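Long-range contacts in putative citrate lyase (Ralstonia eutropha, PDB 3QQW), which probably acts as a magnesium-dependent lyase of the HpcH/HpaI aldolase/citrate lyase family, perhaps cleaving (S)-citramalyl-CoA: residues 196-201 against 237-242; 82-87 against 112-117. All blocks are in the same frame, centred on the assembly; numbering follows the deposited sequence.

Contact 1. Residues 196-201 against 237-242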
# COMPACT_ATOMS: atom_id res chain seq x y z
N PRO C 196 -8.50 -16.39 10.89
CA PRO C 196 -8.05 -15.82 9.61
C PRO C 196 -7.82 -14.28 9.60
O PRO C 196 -7.33 -13.74 8.60
CB PRO C 196 -9.19 -16.20 8.66
CG PRO C 196 -10.41 -16.18 9.52
CD PRO C 196 -9.97 -16.53 10.92
N GLY C 197 -8.15 -13.59 10.70
CA GLY C 197 -8.02 -12.13 10.82
C GLY C 197 -6.64 -11.54 10.57
O GLY C 197 -6.53 -10.46 9.98
N GLN C 198 -5.59 -12.24 10.99
CA GLN C 198 -4.21 -11.79 10.82
C GLN C 198 -3.77 -11.80 9.35
O GLN C 198 -2.73 -11.23 9.01
CB GLN C 198 -3.25 -12.62 11.67
CG GLN C 198 -3.29 -14.13 11.41
CD GLN C 198 -1.91 -14.72 11.60
OE1 GLN C 198 -0.88 -14.04 11.50
NE2 GLN C 198 -1.87 -15.98 11.91
N PHE C 199 -4.60 -12.43 8.48
CA PHE C 199 -4.36 -12.51 7.05
C PHE C 199 -5.39 -11.70 6.26
O PHE C 199 -5.32 -11.69 5.03
CB PHE C 199 -4.43 -13.98 6.61
CG PHE C 199 -3.34 -14.87 7.16
CD1 PHE C 199 -2.00 -14.67 6.83
CD2 PHE C 199 -3.66 -15.98 7.95
CE1 PHE C 199 -1.00 -15.52 7.33
CE2 PHE C 199 -2.66 -16.83 8.42
CZ PHE C 199 -1.35 -16.59 8.13
N GLU C 200 -6.34 -11.05 6.97
CA GLU C 200 -7.48 -10.37 6.34
C GLU C 200 -7.75 -8.93 6.82
O GLU C 200 -8.29 -8.15 6.04
CB GLU C 200 -8.75 -11.21 6.53
CG GLU C 200 -8.71 -12.48 5.69
CD GLU C 200 -9.65 -13.60 6.08
OE1 GLU C 200 -10.60 -13.35 6.87
OE2 GLU C 200 -9.46 -14.72 5.57
N HIS C 201 -7.40 -8.58 8.08
CA HIS C 201 -7.59 -7.21 8.58
C HIS C 201 -6.75 -6.27 7.70
O HIS C 201 -5.56 -6.53 7.49
CB HIS C 201 -7.20 -7.10 10.06
CG HIS C 201 -7.52 -5.77 10.68
ND1 HIS C 201 -6.72 -4.65 10.47
CD2 HIS C 201 -8.54 -5.43 11.49
CE1 HIS C 201 -7.29 -3.67 11.15
NE2 HIS C 201 -8.39 -4.08 11.78
N ALA C 237 0.25 -25.74 9.72
CA ALA C 237 0.47 -25.86 8.28
C ALA C 237 -0.36 -24.83 7.50
O ALA C 237 0.17 -24.20 6.58
CB ALA C 237 0.13 -27.25 7.82
N SER C 238 -1.62 -24.62 7.92
CA SER C 238 -2.54 -23.67 7.30
C SER C 238 -1.99 -22.23 7.38
O SER C 238 -2.00 -21.55 6.36
CB SER C 238 -3.93 -23.76 7.94
OG SER C 238 -4.77 -22.77 7.37
N ASP C 239 -1.49 -21.81 8.55
CA ASP C 239 -0.88 -20.49 8.74
C ASP C 239 0.38 -20.33 7.88
O ASP C 239 0.51 -19.32 7.18
CB ASP C 239 -0.54 -20.24 10.22
CG ASP C 239 -1.71 -19.77 11.07
OD1 ASP C 239 -2.87 -19.82 10.58
OD2 ASP C 239 -1.48 -19.36 12.22
N ALA C 240 1.25 -21.35 7.87
CA ALA C 240 2.48 -21.36 7.06
C ALA C 240 2.15 -21.30 5.57
O ALA C 240 2.79 -20.52 4.86
CB ALA C 240 3.30 -22.59 7.37
N CYS C 241 1.11 -22.02 5.12
CA CYS C 241 0.68 -22.00 3.71
C CYS C 241 0.08 -20.64 3.31
O CYS C 241 0.40 -20.16 2.23
CB CYS C 241 -0.29 -23.14 3.41
SG CYS C 241 0.52 -24.77 3.28
N ARG C 242 -0.75 -20.00 4.17
CA ARG C 242 -1.32 -18.68 3.85
C ARG C 242 -0.23 -17.65 3.75
O ARG C 242 -0.21 -16.87 2.80
CB ARG C 242 -2.37 -18.23 4.88
CG ARG C 242 -3.67 -19.04 4.82
CD ARG C 242 -4.84 -18.29 5.44
NE ARG C 242 -5.26 -17.13 4.64
CZ ARG C 242 -6.38 -16.43 4.85
NH1 ARG C 242 -7.19 -16.75 5.85
NH2 ARG C 242 -6.69 -15.41 4.06

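Contact 2. Residues 82-87 against 112-117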
# COMPACT_ATOMS: atom_id res chain seq x y z
N HIS C 82 25.31 -27.70 14.42
CA HIS C 82 25.10 -27.15 13.08
C HIS C 82 25.42 -25.67 12.93
O HIS C 82 25.46 -25.20 11.79
CB HIS C 82 23.67 -27.45 12.61
CG HIS C 82 23.46 -28.91 12.35
ND1 HIS C 82 24.05 -29.54 11.27
CD2 HIS C 82 22.78 -29.82 13.07
CE1 HIS C 82 23.69 -30.82 11.36
NE2 HIS C 82 22.94 -31.03 12.43
N GLY C 83 25.69 -24.96 14.03
CA GLY C 83 26.05 -23.55 13.99
C GLY C 83 24.92 -22.69 13.46
O GLY C 83 25.16 -21.66 12.85
N ARG C 84 23.68 -23.13 13.72
CA ARG C 84 22.45 -22.50 13.23
C ARG C 84 21.63 -22.00 14.39
O ARG C 84 20.39 -22.13 14.43
CB ARG C 84 21.64 -23.49 12.32
CG ARG C 84 22.23 -23.66 10.89
CD ARG C 84 22.70 -22.38 10.18
NE ARG C 84 21.68 -21.30 10.18
CZ ARG C 84 21.94 -20.01 9.95
NH1 ARG C 84 23.18 -19.62 9.69
NH2 ARG C 84 20.97 -19.11 9.99
N ALA C 85 22.35 -21.38 15.31
CA ALA C 85 21.84 -20.81 16.54
C ALA C 85 22.20 -19.32 16.59
O ALA C 85 23.37 -18.95 16.58
CB ALA C 85 22.42 -21.55 17.73
N GLY C 86 21.17 -18.47 16.55
CA GLY C 86 21.28 -17.02 16.63
C GLY C 86 20.75 -16.55 17.97
O GLY C 86 20.35 -17.37 18.81
N ALA C 87 20.72 -15.24 18.19
CA ALA C 87 20.23 -14.70 19.45
C ALA C 87 19.37 -13.48 19.25
O ALA C 87 19.69 -12.64 18.42
CB ALA C 87 21.38 -14.37 20.38
N LEU C 112 28.09 -17.74 16.07
CA LEU C 112 26.85 -16.95 16.03
C LEU C 112 26.31 -16.85 14.61
O LEU C 112 27.00 -16.35 13.72
CB LEU C 112 27.08 -15.57 16.63
CG LEU C 112 25.85 -14.65 16.84
CD1 LEU C 112 24.81 -15.26 17.79
CD2 LEU C 112 26.30 -13.32 17.34
N ALA C 113 25.08 -17.38 14.38
CA ALA C 113 24.48 -17.42 13.06
C ALA C 113 23.89 -16.06 12.65
O ALA C 113 23.96 -15.69 11.47
CB ALA C 113 23.39 -18.49 13.01
N TYR C 114 23.29 -15.34 13.62
CA TYR C 114 22.64 -14.05 13.41
C TYR C 114 22.25 -13.41 14.73
O TYR C 114 22.21 -14.07 15.77
CB TYR C 114 21.36 -14.19 12.53
CG TYR C 114 20.38 -15.21 13.05
CD1 TYR C 114 19.40 -14.86 13.98
CD2 TYR C 114 20.42 -16.53 12.61
CE1 TYR C 114 18.52 -15.80 14.49
CE2 TYR C 114 19.55 -17.49 13.13
CZ TYR C 114 18.60 -17.12 14.07
OH TYR C 114 17.72 -18.06 14.54
N ILE C 115 21.89 -12.12 14.66
CA ILE C 115 21.35 -11.37 15.78
C ILE C 115 19.98 -10.87 15.34
O ILE C 115 19.84 -10.28 14.27
CB ILE C 115 22.28 -10.24 16.28
CG1 ILE C 115 23.45 -10.84 17.07
CG2 ILE C 115 21.52 -9.21 17.14
CD1 ILE C 115 24.57 -9.93 17.19
N THR C 116 18.97 -11.14 16.17
CA THR C 116 17.60 -10.69 15.97
C THR C 116 17.44 -9.41 16.80
O THR C 116 17.70 -9.40 18.01
CB THR C 116 16.63 -11.79 16.29
OG1 THR C 116 16.88 -12.86 15.40
CG2 THR C 116 15.19 -11.34 16.16
N VAL C 117 17.07 -8.32 16.11
CA VAL C 117 16.90 -6.99 16.71
C VAL C 117 15.39 -6.70 16.80
O VAL C 117 14.70 -6.59 15.78
CB VAL C 117 17.66 -5.91 15.90
CG1 VAL C 117 17.49 -4.52 16.50
CG2 VAL C 117 19.12 -6.26 15.73
O HOH W 1 22.69 -16.64 9.42

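Contact 1. Residues 196-201 against 237-242
Arg242 and Phe199 carry this contact, with Asp239 next in buried surface. Phe199 leaves its short 3-10 turn with CG beside the backbone N (chi1 -65°), which aims the ring at helix 233-247. Arg242 crosses the ring obliquely: its CB sits over the middle of one face, 3.7 Å from the centroid, a CH-pi contact, and CD follows at 3.6 Å from Phe199 CD2. The opposite face carries Gln198 CD, set toward the rim. A bend at chi3 (69°) then turns the guanidinium so that one of its faces rests on Phe199 CB, 3.6 Å from Arg242 CZ. Arg242 grips Glu200 end-on in a salt bridge: its NH1 at 3.1 Å and NH2 at 3.2 Å both donate to Glu200 OE2, in the guanidinium plane. A second carboxylate, Glu246, pairs with NE. Asp239 brings OD1 to the ring edge, 3.7 Å from Phe199 CE2, while Ser195 binds both that oxygen and Gln198 NE2. Phe199 also meets the ring of His224. An aromatic ring overlain by an arginine whose tip holds one carboxylate oxygen with two nitrogens thus fastens the loop before helix 202-217 to an outer helix of the TIM barrel.

Contact 2. Residues 82-87 against 112-117
Two neighbouring strands of the TIM barrel, 85-88 and 115-117, pair here in parallel, a buried contact that joins the two strands of a beta-alpha-beta unit. The donor alternates between the two segments. Ala113 N donates to Ala85 O at 3.2 Å, nearly straight but from above the carbonyl plane. Ala87 then uses both its polar atoms: its N reaches Tyr114 O at 3.1 Å, in the carbonyl plane, and its O takes the short, straight bond from Thr116 N at 2.8 Å. Ala87 is thus bracketed around Ile115, the residue it pairs with.

Gly86, with no side chain, lets an aromatic ring lie directly over its CA. Tyr114 holds CG in the crowded position between its backbone N and carbonyl carbon (chi1 54°), laying one ring face over Gly86 CA, 3.7 Å from the centroid in a CH-pi contact.

Arg84 folds back through bends at chi2 and chi3, setting one guanidinium face on Ala113 CB, 3.5 Å from Arg84 NH1. At the guanidinium edge, Arg84 NH1 donates to a water that in turn donates to Ala113 O at 2.6 Å.

Strand 49-54 continues the sheet beyond Gly86, its Asp50 in a salt bridge with Arg84 NE and its Thr52 OG1 hydrogen-bonded to Tyr114 OH. Beyond Ile115 comes strand 148-152, whose His149 stacks on the Tyr114 ring and touches Thr116, close to Arg88, a predicted substrate-binding residue. Outside the barrel, Ala87 and Leu112 pack on helices 64-76 and 97-107.

From the N terminus, contact 2 comes first: 82-87 pairs with 112-117 and closes a loop of 24 residues that holds helix 97-107, the crossover between strands 85-88 and 115-117. The chain then lays down strands 148-152 and 170-175 before contact 1 opens at 196-201. That second loop, 35 residues long, contains helix 202-217 and strand 221-224 and closes on helix 233-247. The two loops follow in series, neither nesting nor crossing. Their centres lie about 27 Å apart, with about 17 Å between nearest atoms. Contact 2 knits the barrel wall itself, whereas contact 1 ties a loop to a helix of the outer layer.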